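Local coordinates for 6-phospho-beta-glucosidase (Thermotoga maritima, PDB 1UP7), which hydrolyses cellobiose 6'-phosphate to glucose 6-phosphate and glucose, as a family 4 glycosidase that needs NAD(+) and a manganese ion, at residues R152-L163 and H315-G323; E326-L334 and L358-R369. All coordinates share one frame; numbering follows the deposited sequence.

Interaction 1: R152-L163 and H315-G323; sequences RNYLEYEKFIGL and HIVNTRNNG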
loop_
_atom_site.group_PDB
_atom_site.type_symbol
_atom_site.label_atom_id
_atom_site.label_comp_id
_atom_site.label_asym_id
_atom_site.label_seq_id
_atom_site.Cartn_x
_atom_site.Cartn_y
_atom_site.Cartn_z
ATOM N N ARG A 152 -14.237 10.112 -11.787
ATOM C CA ARG A 152 -12.824 9.697 -11.818
ATOM C C ARG A 152 -12.634 8.187 -11.727
ATOM O O ARG A 152 -11.813 7.620 -12.452
ATOM C CB ARG A 152 -12.039 10.354 -10.682
ATOM C CG ARG A 152 -11.878 11.840 -10.856
ATOM C CD ARG A 152 -11.143 12.256 -12.116
ATOM N NE ARG A 152 -9.877 11.545 -12.276
ATOM C CZ ARG A 152 -8.714 11.934 -11.751
ATOM N NH1 ARG A 152 -8.617 13.021 -11.001
ATOM N NH2 ARG A 152 -7.638 11.215 -11.972
ATOM N N ASN A 153 -13.397 7.541 -10.842
ATOM C CA ASN A 153 -13.141 6.141 -10.518
ATOM C C ASN A 153 -14.049 5.121 -11.185
ATOM O O ASN A 153 -13.737 3.943 -11.216
ATOM C CB ASN A 153 -13.103 5.967 -8.987
ATOM C CG ASN A 153 -11.848 6.584 -8.380
ATOM O OD1 ASN A 153 -10.817 6.682 -9.049
ATOM N ND2 ASN A 153 -11.936 7.018 -7.131
ATOM N N TYR A 154 -15.178 5.560 -11.718
ATOM C CA TYR A 154 -16.105 4.626 -12.341
ATOM C C TYR A 154 -16.311 4.943 -13.822
ATOM O O TYR A 154 -16.273 4.042 -14.628
ATOM C CB TYR A 154 -17.424 4.560 -11.571
ATOM C CG TYR A 154 -17.240 4.041 -10.162
ATOM C CD1 TYR A 154 -16.782 4.889 -9.158
ATOM C CD2 TYR A 154 -17.470 2.680 -9.852
ATOM C CE1 TYR A 154 -16.582 4.433 -7.869
ATOM C CE2 TYR A 154 -17.267 2.211 -8.561
ATOM C CZ TYR A 154 -16.826 3.098 -7.580
ATOM O OH TYR A 154 -16.649 2.691 -6.296
ATOM N N LEU A 155 -16.489 6.223 -14.192
ATOM C CA LEU A 155 -16.458 6.577 -15.630
ATOM C C LEU A 155 -15.028 6.710 -16.158
ATOM O O LEU A 155 -14.805 6.644 -17.357
ATOM C CB LEU A 155 -17.256 7.840 -15.932
ATOM C CG LEU A 155 -18.641 7.944 -15.267
ATOM C CD1 LEU A 155 -19.267 9.243 -15.696
ATOM C CD2 LEU A 155 -19.586 6.749 -15.599
ATOM N N GLU A 156 -14.057 6.897 -15.254
ATOM C CA GLU A 156 -12.640 6.942 -15.624
ATOM C C GLU A 156 -12.406 8.043 -16.652
ATOM O O GLU A 156 -11.741 7.844 -17.667
ATOM C CB GLU A 156 -12.120 5.550 -16.114
ATOM C CG GLU A 156 -12.205 4.450 -15.036
ATOM C CD GLU A 156 -11.694 3.077 -15.484
ATOM O OE1 GLU A 156 -10.659 2.990 -16.164
ATOM O OE2 GLU A 156 -12.320 2.053 -15.142
ATOM N N TYR A 157 -12.974 9.209 -16.387
ATOM C CA TYR A 157 -12.664 10.398 -17.158
ATOM C C TYR A 157 -11.753 11.295 -16.333
ATOM O O TYR A 157 -12.187 11.865 -15.330
ATOM C CB TYR A 157 -13.955 11.118 -17.544
ATOM C CG TYR A 157 -13.730 12.222 -18.540
ATOM C CD1 TYR A 157 -13.504 11.934 -19.892
ATOM C CD2 TYR A 157 -13.708 13.549 -18.132
ATOM C CE1 TYR A 157 -13.296 12.946 -20.803
ATOM C CE2 TYR A 157 -13.503 14.568 -19.035
ATOM C CZ TYR A 157 -13.288 14.272 -20.363
ATOM O OH TYR A 157 -13.063 15.298 -21.259
ATOM N N GLU A 158 -10.495 11.396 -16.748
ATOM C CA GLU A 158 -9.460 12.005 -15.924
ATOM C C GLU A 158 -9.671 13.501 -15.668
ATOM O O GLU A 158 -9.510 13.972 -14.544
ATOM C CB GLU A 158 -8.068 11.784 -16.528
ATOM C CG GLU A 158 -7.019 12.469 -15.657
ATOM C CD GLU A 158 -5.581 12.117 -15.990
ATOM O OE1 GLU A 158 -5.246 11.935 -17.199
ATOM O OE2 GLU A 158 -4.783 12.053 -15.011
ATOM N N LYS A 159 -10.053 14.234 -16.704
ATOM C CA LYS A 159 -10.170 15.685 -16.639
ATOM C C LYS A 159 -11.510 16.138 -16.113
ATOM O O LYS A 159 -12.236 16.897 -16.773
ATOM C CB LYS A 159 -9.912 16.296 -18.010
ATOM C CG LYS A 159 -8.434 16.291 -18.384
ATOM C CD LYS A 159 -8.214 15.613 -19.664
ATOM C CE LYS A 159 -7.959 16.616 -20.754
ATOM N NZ LYS A 159 -9.239 17.237 -21.132
ATOM N N PHE A 160 -11.832 15.684 -14.901
ATOM C CA PHE A 160 -13.021 16.124 -14.210
ATOM C C PHE A 160 -12.588 16.605 -12.838
ATOM O O PHE A 160 -12.114 15.818 -11.989
ATOM C CB PHE A 160 -13.998 14.974 -14.102
ATOM C CG PHE A 160 -15.349 15.353 -13.534
ATOM C CD1 PHE A 160 -15.537 15.485 -12.137
ATOM C CD2 PHE A 160 -16.451 15.545 -14.381
ATOM C CE1 PHE A 160 -16.783 15.799 -11.610
ATOM C CE2 PHE A 160 -17.739 15.865 -13.846
ATOM C CZ PHE A 160 -17.901 15.990 -12.480
ATOM N N ILE A 161 -12.743 17.907 -12.625
ATOM C CA ILE A 161 -12.276 18.536 -11.412
ATOM C C ILE A 161 -13.446 19.026 -10.594
ATOM O O ILE A 161 -14.173 19.918 -11.039
ATOM C CB ILE A 161 -11.330 19.709 -11.751
ATOM C CG1 ILE A 161 -10.209 19.238 -12.672
ATOM C CG2 ILE A 161 -10.785 20.328 -10.480
ATOM C CD1 ILE A 161 -9.282 20.402 -13.178
ATOM N N GLY A 162 -13.609 18.457 -9.404
ATOM C CA GLY A 162 -14.684 18.837 -8.508
ATOM C C GLY A 162 -14.275 20.035 -7.682
ATOM O O GLY A 162 -13.161 20.096 -7.136
ATOM N N LEU A 163 -15.179 20.993 -7.594
ATOM C CA LEU A 163 -14.924 22.227 -6.863
ATOM C C LEU A 163 -16.008 22.463 -5.840
ATOM O O LEU A 163 -17.095 21.949 -5.970
ATOM C CB LEU A 163 -14.925 23.389 -7.831
ATOM C CG LEU A 163 -13.731 24.300 -7.866
ATOM C CD1 LEU A 163 -12.486 23.484 -8.132
ATOM C CD2 LEU A 163 -13.967 25.316 -8.950
ATOM N N HIS A 315 -4.359 25.259 -5.869
ATOM C CA HIS A 315 -5.810 25.275 -5.726
ATOM C C HIS A 315 -6.278 24.049 -4.980
ATOM O O HIS A 315 -5.802 22.948 -5.252
ATOM C CB HIS A 315 -6.480 25.322 -7.105
ATOM C CG HIS A 315 -6.199 26.587 -7.831
ATOM N ND1 HIS A 315 -6.821 27.776 -7.511
ATOM C CD2 HIS A 315 -5.276 26.881 -8.777
ATOM C CE1 HIS A 315 -6.327 28.739 -8.269
ATOM N NE2 HIS A 315 -5.392 28.219 -9.048
ATOM N N ILE A 316 -7.202 24.243 -4.046
ATOM C CA ILE A 316 -7.773 23.120 -3.342
ATOM C C ILE A 316 -8.956 22.620 -4.119
ATOM O O ILE A 316 -9.901 23.341 -4.368
ATOM C CB ILE A 316 -8.151 23.447 -1.901
ATOM C CG1 ILE A 316 -6.929 23.979 -1.141
ATOM C CG2 ILE A 316 -8.697 22.186 -1.247
ATOM C CD1 ILE A 316 -7.252 24.610 0.218
ATOM N N VAL A 317 -8.913 21.349 -4.461
ATOM C CA VAL A 317 -9.711 20.826 -5.546
ATOM C C VAL A 317 -10.073 19.370 -5.201
ATOM O O VAL A 317 -9.408 18.760 -4.378
ATOM C CB VAL A 317 -8.821 21.020 -6.814
ATOM C CG1 VAL A 317 -8.472 19.729 -7.587
ATOM C CG2 VAL A 317 -9.303 22.201 -7.661
ATOM N N ASN A 318 -11.159 18.837 -5.763
ATOM C CA ASN A 318 -11.494 17.411 -5.580
ATOM C C ASN A 318 -10.869 16.560 -6.654
ATOM O O ASN A 318 -11.123 16.760 -7.844
ATOM C CB ASN A 318 -13.000 17.138 -5.563
ATOM C CG ASN A 318 -13.670 17.742 -4.381
ATOM O OD1 ASN A 318 -13.979 17.070 -3.389
ATOM N ND2 ASN A 318 -13.876 19.038 -4.451
ATOM N N THR A 319 -10.068 15.593 -6.221
ATOM C CA THR A 319 -9.249 14.803 -7.114
ATOM C C THR A 319 -8.728 13.579 -6.352
ATOM O O THR A 319 -8.892 13.509 -5.119
ATOM C CB THR A 319 -8.111 15.689 -7.638
ATOM O OG1 THR A 319 -7.458 15.019 -8.714
ATOM C CG2 THR A 319 -7.014 15.868 -6.587
ATOM N N ARG A 320 -8.126 12.622 -7.070
ATOM C CA ARG A 320 -7.549 11.438 -6.420
ATOM C C ARG A 320 -6.431 11.801 -5.475
ATOM O O ARG A 320 -5.577 12.590 -5.817
ATOM C CB ARG A 320 -7.004 10.446 -7.429
ATOM C CG ARG A 320 -8.032 9.667 -8.214
ATOM C CD ARG A 320 -7.381 8.604 -9.102
ATOM N NE ARG A 320 -8.360 7.824 -9.837
ATOM C CZ ARG A 320 -8.129 7.290 -11.039
ATOM N NH1 ARG A 320 -6.964 7.451 -11.630
ATOM N NH2 ARG A 320 -9.056 6.565 -11.647
ATOM N N ASN A 321 -6.446 11.200 -4.292
ATOM C CA ASN A 321 -5.448 11.387 -3.253
ATOM C C ASN A 321 -4.029 11.353 -3.822
ATOM O O ASN A 321 -3.264 12.313 -3.644
ATOM C CB ASN A 321 -5.676 10.300 -2.198
ATOM C CG ASN A 321 -4.697 10.351 -1.017
ATOM O OD1 ASN A 321 -4.079 11.390 -0.714
ATOM N ND2 ASN A 321 -4.582 9.210 -0.320
ATOM N N ASN A 322 -3.700 10.258 -4.521
ATOM C CA ASN A 322 -2.349 10.004 -5.022
ATOM C C ASN A 322 -1.218 10.408 -4.068
ATOM O O ASN A 322 -0.286 11.124 -4.472
ATOM C CB ASN A 322 -2.144 10.722 -6.368
ATOM C CG ASN A 322 -2.982 10.128 -7.518
ATOM O OD1 ASN A 322 -3.138 10.761 -8.534
ATOM N ND2 ASN A 322 -3.477 8.917 -7.363
ATOM N N GLY A 323 -1.278 9.991 -2.807
ATOM C CA GLY A 323 -0.159 10.259 -1.906
ATOM C C GLY A 323 -0.154 11.608 -1.192
ATOM O O GLY A 323 0.753 11.913 -0.428
HETATM O O HOH W 1 -10.424 15.311 -10.302
#
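Strand 160-162 is an edge strand, within this chain, of the parallel Rossmann-type sheet, and here a single antiparallel bridge joins it to strand 313-320 of the C-terminal part. Gly162 and Asn318 form the hydrogen-bonded pair. Gly162 O takes two donors from one residue. Asn318 N donates to Gly162 O at 2.7 Å. Asn318 ND2 stands 3.0 Å from Gly162 O, above the plane of that carbonyl, and Glu335 also holds this amide nitrogen. The return bond from Gly162 N to Asn318 O is weak. The bridge lies close to the active site, since Cys164, a manganese ligand, is near the Asn318 side chain. Next to it, Val317 CG2 packs on Leu163 CD1 and Ile161 CG2.

Beyond the bridge, a water links the two segments. It accepts from Arg152 NH1 and donates to Asn318 O. Its contact with Phe160 O is too short and therefore doubtful. Arg320 reaches back to the end of helix 144-155 with its chain extended from CG to NE. Its NE and NH2 grip Asn153 OD1 side-on, with amide and guanidinium nearly coplanar. Glu149 holds the ND2 of the same amide. The shorter bond, Arg320 NE to Asn153 OD1, is 2.8 Å.

Interaction 2: E326-L334 and L358-R369; sequences ENLPDDYVL and LSFIHAVKMYER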
loop_
_atom_site.group_PDB
_atom_site.type_symbol
_atom_site.label_atom_id
_atom_site.label_comp_id
_atom_site.label_asym_id
_atom_site.label_seq_id
_atom_site.Cartn_x
_atom_site.Cartn_y
_atom_site.Cartn_z
ATOM N N GLU A 326 -0.829 10.279 3.183
ATOM C CA GLU A 326 -0.152 9.004 3.033
ATOM C C GLU A 326 -0.902 7.833 3.685
ATOM O O GLU A 326 -0.732 6.704 3.256
ATOM C CB GLU A 326 1.303 9.082 3.496
ATOM C CG GLU A 326 1.501 9.137 4.989
ATOM C CD GLU A 326 2.967 9.319 5.384
ATOM O OE1 GLU A 326 3.633 10.283 4.908
ATOM O OE2 GLU A 326 3.455 8.491 6.193
ATOM N N ASN A 327 -1.722 8.101 4.703
ATOM C CA ASN A 327 -2.435 7.024 5.379
ATOM C C ASN A 327 -3.886 6.905 4.903
ATOM O O ASN A 327 -4.760 6.484 5.634
ATOM C CB ASN A 327 -2.330 7.133 6.905
ATOM C CG ASN A 327 -2.884 8.446 7.452
ATOM O OD1 ASN A 327 -3.002 9.439 6.734
ATOM N ND2 ASN A 327 -3.235 8.442 8.734
ATOM N N LEU A 328 -4.126 7.300 3.658
ATOM C CA LEU A 328 -5.417 7.051 3.002
ATOM C C LEU A 328 -5.084 6.437 1.638
ATOM O O LEU A 328 -4.024 6.763 1.062
ATOM C CB LEU A 328 -6.160 8.370 2.819
ATOM C CG LEU A 328 -7.476 8.740 3.516
ATOM C CD1 LEU A 328 -8.008 7.729 4.532
ATOM C CD2 LEU A 328 -7.372 10.128 4.105
ATOM N N PRO A 329 -5.934 5.572 1.085
ATOM C CA PRO A 329 -5.622 5.003 -0.244
ATOM C C PRO A 329 -5.459 6.047 -1.356
ATOM O O PRO A 329 -6.136 7.059 -1.377
ATOM C CB PRO A 329 -6.809 4.071 -0.537
ATOM C CG PRO A 329 -7.394 3.746 0.821
ATOM C CD PRO A 329 -7.220 5.060 1.606
ATOM N N ASP A 330 -4.557 5.778 -2.285
ATOM C CA ASP A 330 -4.335 6.663 -3.421
ATOM C C ASP A 330 -5.587 7.013 -4.223
ATOM O O ASP A 330 -5.698 8.112 -4.754
ATOM C CB ASP A 330 -3.344 6.044 -4.400
ATOM C CG ASP A 330 -1.997 5.822 -3.802
ATOM O OD1 ASP A 330 -1.679 6.476 -2.778
ATOM O OD2 ASP A 330 -1.186 4.995 -4.327
ATOM N N ASP A 331 -6.483 6.044 -4.366
ATOM C CA ASP A 331 -7.661 6.201 -5.215
ATOM C C ASP A 331 -8.806 6.957 -4.547
ATOM O O ASP A 331 -9.791 7.251 -5.218
ATOM C CB ASP A 331 -8.172 4.832 -5.689
ATOM C CG ASP A 331 -8.385 3.875 -4.527
ATOM O OD1 ASP A 331 -9.413 3.946 -3.822
ATOM O OD2 ASP A 331 -7.519 3.054 -4.180
ATOM N N TYR A 332 -8.722 7.262 -3.254
ATOM C CA TYR A 332 -9.789 8.087 -2.647
ATOM C C TYR A 332 -9.778 9.438 -3.341
ATOM O O TYR A 332 -8.727 10.105 -3.378
ATOM C CB TYR A 332 -9.569 8.315 -1.155
ATOM C CG TYR A 332 -10.090 7.258 -0.182
ATOM C CD1 TYR A 332 -10.246 5.905 -0.560
ATOM C CD2 TYR A 332 -10.405 7.620 1.131
ATOM C CE1 TYR A 332 -10.715 4.944 0.359
ATOM C CE2 TYR A 332 -10.896 6.670 2.060
ATOM C CZ TYR A 332 -11.028 5.344 1.667
ATOM O OH TYR A 332 -11.445 4.443 2.592
ATOM N N VAL A 333 -10.908 9.841 -3.928
ATOM C CA VAL A 333 -11.075 11.256 -4.281
ATOM C C VAL A 333 -11.211 12.064 -2.983
ATOM O O VAL A 333 -12.065 11.753 -2.130
ATOM C CB VAL A 333 -12.297 11.504 -5.204
ATOM C CG1 VAL A 333 -12.676 12.973 -5.232
ATOM C CG2 VAL A 333 -12.016 10.966 -6.644
ATOM N N LEU A 334 -10.347 13.062 -2.831
ATOM C CA LEU A 334 -10.357 13.950 -1.690
ATOM C C LEU A 334 -10.398 15.395 -2.172
ATOM O O LEU A 334 -10.139 15.677 -3.342
ATOM C CB LEU A 334 -9.081 13.751 -0.854
ATOM C CG LEU A 334 -8.844 12.335 -0.331
ATOM C CD1 LEU A 334 -7.468 12.259 0.338
ATOM C CD2 LEU A 334 -9.972 11.898 0.590
ATOM N N LEU A 358 -9.943 10.863 9.701
ATOM C CA LEU A 358 -10.084 9.601 8.959
ATOM C C LEU A 358 -11.385 8.851 9.337
ATOM O O LEU A 358 -11.996 8.236 8.480
ATOM C CB LEU A 358 -8.854 8.715 9.145
ATOM C CG LEU A 358 -7.781 8.886 8.061
ATOM C CD1 LEU A 358 -7.389 10.346 7.832
ATOM C CD2 LEU A 358 -6.545 8.015 8.324
ATOM N N SER A 359 -11.823 8.928 10.598
ATOM C CA SER A 359 -13.036 8.236 10.993
ATOM C C SER A 359 -14.189 8.688 10.102
ATOM O O SER A 359 -14.982 7.848 9.629
ATOM C CB SER A 359 -13.392 8.455 12.456
ATOM O OG SER A 359 -13.696 9.824 12.728
ATOM N N PHE A 360 -14.279 9.994 9.843
ATOM C CA PHE A 360 -15.325 10.475 8.933
ATOM C C PHE A 360 -15.035 10.171 7.464
ATOM O O PHE A 360 -15.911 9.694 6.768
ATOM C CB PHE A 360 -15.602 11.971 9.103
ATOM C CG PHE A 360 -16.084 12.336 10.484
ATOM C CD1 PHE A 360 -17.419 12.130 10.847
ATOM C CD2 PHE A 360 -15.205 12.875 11.410
ATOM C CE1 PHE A 360 -17.861 12.460 12.121
ATOM C CE2 PHE A 360 -15.641 13.217 12.679
ATOM C CZ PHE A 360 -16.962 12.997 13.034
ATOM N N ILE A 361 -13.814 10.438 6.999
ATOM C CA ILE A 361 -13.510 10.280 5.596
ATOM C C ILE A 361 -13.743 8.843 5.109
ATOM O O ILE A 361 -14.360 8.638 4.045
ATOM C CB ILE A 361 -12.064 10.727 5.285
ATOM C CG1 ILE A 361 -11.845 12.231 5.634
ATOM C CG2 ILE A 361 -11.689 10.368 3.841
ATOM C CD1 ILE A 361 -10.368 12.647 5.627
ATOM N N HIS A 362 -13.245 7.855 5.871
ATOM C CA HIS A 362 -13.398 6.460 5.492
ATOM C C HIS A 362 -14.902 6.116 5.415
ATOM O O HIS A 362 -15.365 5.559 4.432
ATOM C CB HIS A 362 -12.721 5.538 6.526
ATOM C CG HIS A 362 -11.248 5.376 6.361
ATOM N ND1 HIS A 362 -10.666 4.949 5.181
ATOM C CD2 HIS A 362 -10.231 5.527 7.249
ATOM C CE1 HIS A 362 -9.357 4.862 5.343
ATOM N NE2 HIS A 362 -9.068 5.189 6.592
ATOM N N ALA A 363 -15.665 6.441 6.455
ATOM C CA ALA A 363 -17.073 6.021 6.512
ATOM C C ALA A 363 -17.884 6.613 5.348
ATOM O O ALA A 363 -18.667 5.931 4.671
ATOM C CB ALA A 363 -17.740 6.414 7.904
ATOM N N VAL A 364 -17.677 7.896 5.096
ATOM C CA VAL A 364 -18.408 8.519 4.018
ATOM C C VAL A 364 -17.908 8.048 2.654
ATOM O O VAL A 364 -18.710 7.876 1.727
ATOM C CB VAL A 364 -18.380 10.041 4.164
ATOM C CG1 VAL A 364 -18.994 10.721 2.945
ATOM C CG2 VAL A 364 -19.143 10.423 5.461
ATOM N N LYS A 365 -16.604 7.796 2.519
ATOM C CA LYS A 365 -16.103 7.259 1.253
ATOM C C LYS A 365 -16.727 5.876 0.937
ATOM O O LYS A 365 -17.053 5.571 -0.246
ATOM C CB LYS A 365 -14.570 7.233 1.220
ATOM C CG LYS A 365 -13.931 6.623 -0.039
ATOM C CD LYS A 365 -14.190 7.426 -1.359
ATOM C CE LYS A 365 -13.689 8.885 -1.238
ATOM N NZ LYS A 365 -14.233 9.853 -2.252
ATOM N N MET A 366 -16.888 5.037 1.968
ATOM C CA MET A 366 -17.480 3.711 1.754
ATOM C C MET A 366 -18.936 3.897 1.318
ATOM O O MET A 366 -19.428 3.243 0.427
ATOM C CB MET A 366 -17.360 2.847 3.021
ATOM C CG MET A 366 -15.919 2.510 3.415
ATOM S SD MET A 366 -15.077 1.558 2.099
ATOM C CE MET A 366 -14.220 2.847 1.186
ATOM N N TYR A 367 -19.608 4.814 1.973
ATOM C CA TYR A 367 -20.959 5.126 1.642
ATOM C C TYR A 367 -21.041 5.616 0.174
ATOM O O TYR A 367 -21.944 5.208 -0.556
ATOM C CB TYR A 367 -21.508 6.189 2.612
ATOM C CG TYR A 367 -22.457 7.094 1.898
ATOM C CD1 TYR A 367 -23.776 6.706 1.727
ATOM C CD2 TYR A 367 -22.016 8.304 1.304
ATOM C CE1 TYR A 367 -24.658 7.498 1.063
ATOM C CE2 TYR A 367 -22.905 9.118 0.579
ATOM C CZ TYR A 367 -24.234 8.687 0.458
ATOM O OH TYR A 367 -25.195 9.409 -0.235
ATOM N N GLU A 368 -20.105 6.474 -0.245
ATOM C CA GLU A 368 -20.081 6.994 -1.606
ATOM C C GLU A 368 -20.017 5.887 -2.647
ATOM O O GLU A 368 -20.756 5.922 -3.641
ATOM C CB GLU A 368 -18.914 7.965 -1.829
ATOM C CG GLU A 368 -19.089 9.374 -1.257
ATOM C CD GLU A 368 -17.884 10.256 -1.576
ATOM O OE1 GLU A 368 -16.792 9.699 -1.899
ATOM O OE2 GLU A 368 -18.008 11.505 -1.505
ATOM N N ARG A 369 -19.117 4.924 -2.439
ATOM C CA ARG A 369 -18.917 3.853 -3.410
ATOM C C ARG A 369 -20.093 2.881 -3.392
ATOM O O ARG A 369 -20.467 2.355 -4.454
ATOM C CB ARG A 369 -17.549 3.126 -3.291
ATOM C CG ARG A 369 -16.378 4.017 -2.890
ATOM C CD ARG A 369 -15.175 4.121 -3.804
ATOM N NE ARG A 369 -14.018 3.550 -3.157
ATOM C CZ ARG A 369 -12.730 3.911 -3.294
ATOM N NH1 ARG A 369 -12.350 4.928 -4.029
ATOM N NH2 ARG A 369 -11.823 3.224 -2.621
#
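Tyr332 packs on helix 355-376 at the end of a type I beta turn, Pro329 to Tyr332, that leads into strand 333-341. Lys365 CG sits over the centre of the Tyr332 ring in a CH-pi contact, 3.5 Å from the centroid. Pro329 CD lies over the opposite face, so the ring is clamped between turn and helix. Ile361 CG2 comes at the ring edge. The phenol OH meets His362 ND1 at 2.8 Å in a hydrogen bond, in the plane of the imidazole. The two rings meet rim to rim with planes 81° apart, and Met366 CE packs by the same hydroxyl.

Leu328 CD1 covers a face of the His362 ring, 3.3 Å from CE1. The same methyl touches Leu358 CG. Further along the chain, Leu334 CD2 rests on Ile361 CG2.

Charged groups close the other end. Asp331 OD1 receives NH2 of Arg369 at 2.8 Å in a salt bridge, nearly along the C-O axis of the acid. A second, weak bond comes from Arg369 NH1. The guanidinium stands almost perpendicular to the Tyr332 ring.

Lys365 starts with CG anti to the backbone N (chi1 177°) and then bends at chi2 and chi3. This lays CG on the ring and carries NZ past it to the strand. Glu149 of helix 144-155 forms salt bridges with both Lys365 and Arg369, and so probably helps to set their positions. In the third subunit, another His362 stacks on the His362 ring, which places this surface at a subunit interface. Lys365 NZ is held by Glu368 OE1, on its syn lone pair, and donates to a lone pair of Val333 O at 2.9 Å.

In the fold
From the N terminus, the chain builds the parallel sheet first and reaches its last strand, 160-162. Interaction 1 closes a long loop when strand 313-320 returns to that strand. Interaction 2 follows in series and closes a short loop, from 326-334 through the hairpin strands to helix 355-376. The loops neither nest nor cross. Strands 313-320 and 333-341 are antiparallel neighbours, so one sheet carries both contacts: its first strand faces the Rossmann-type part and the start of its second meets the helix. Helix 144-155 links them again, since Glu149 and Asn153 reach both regions. Each contact also touches the second subunit.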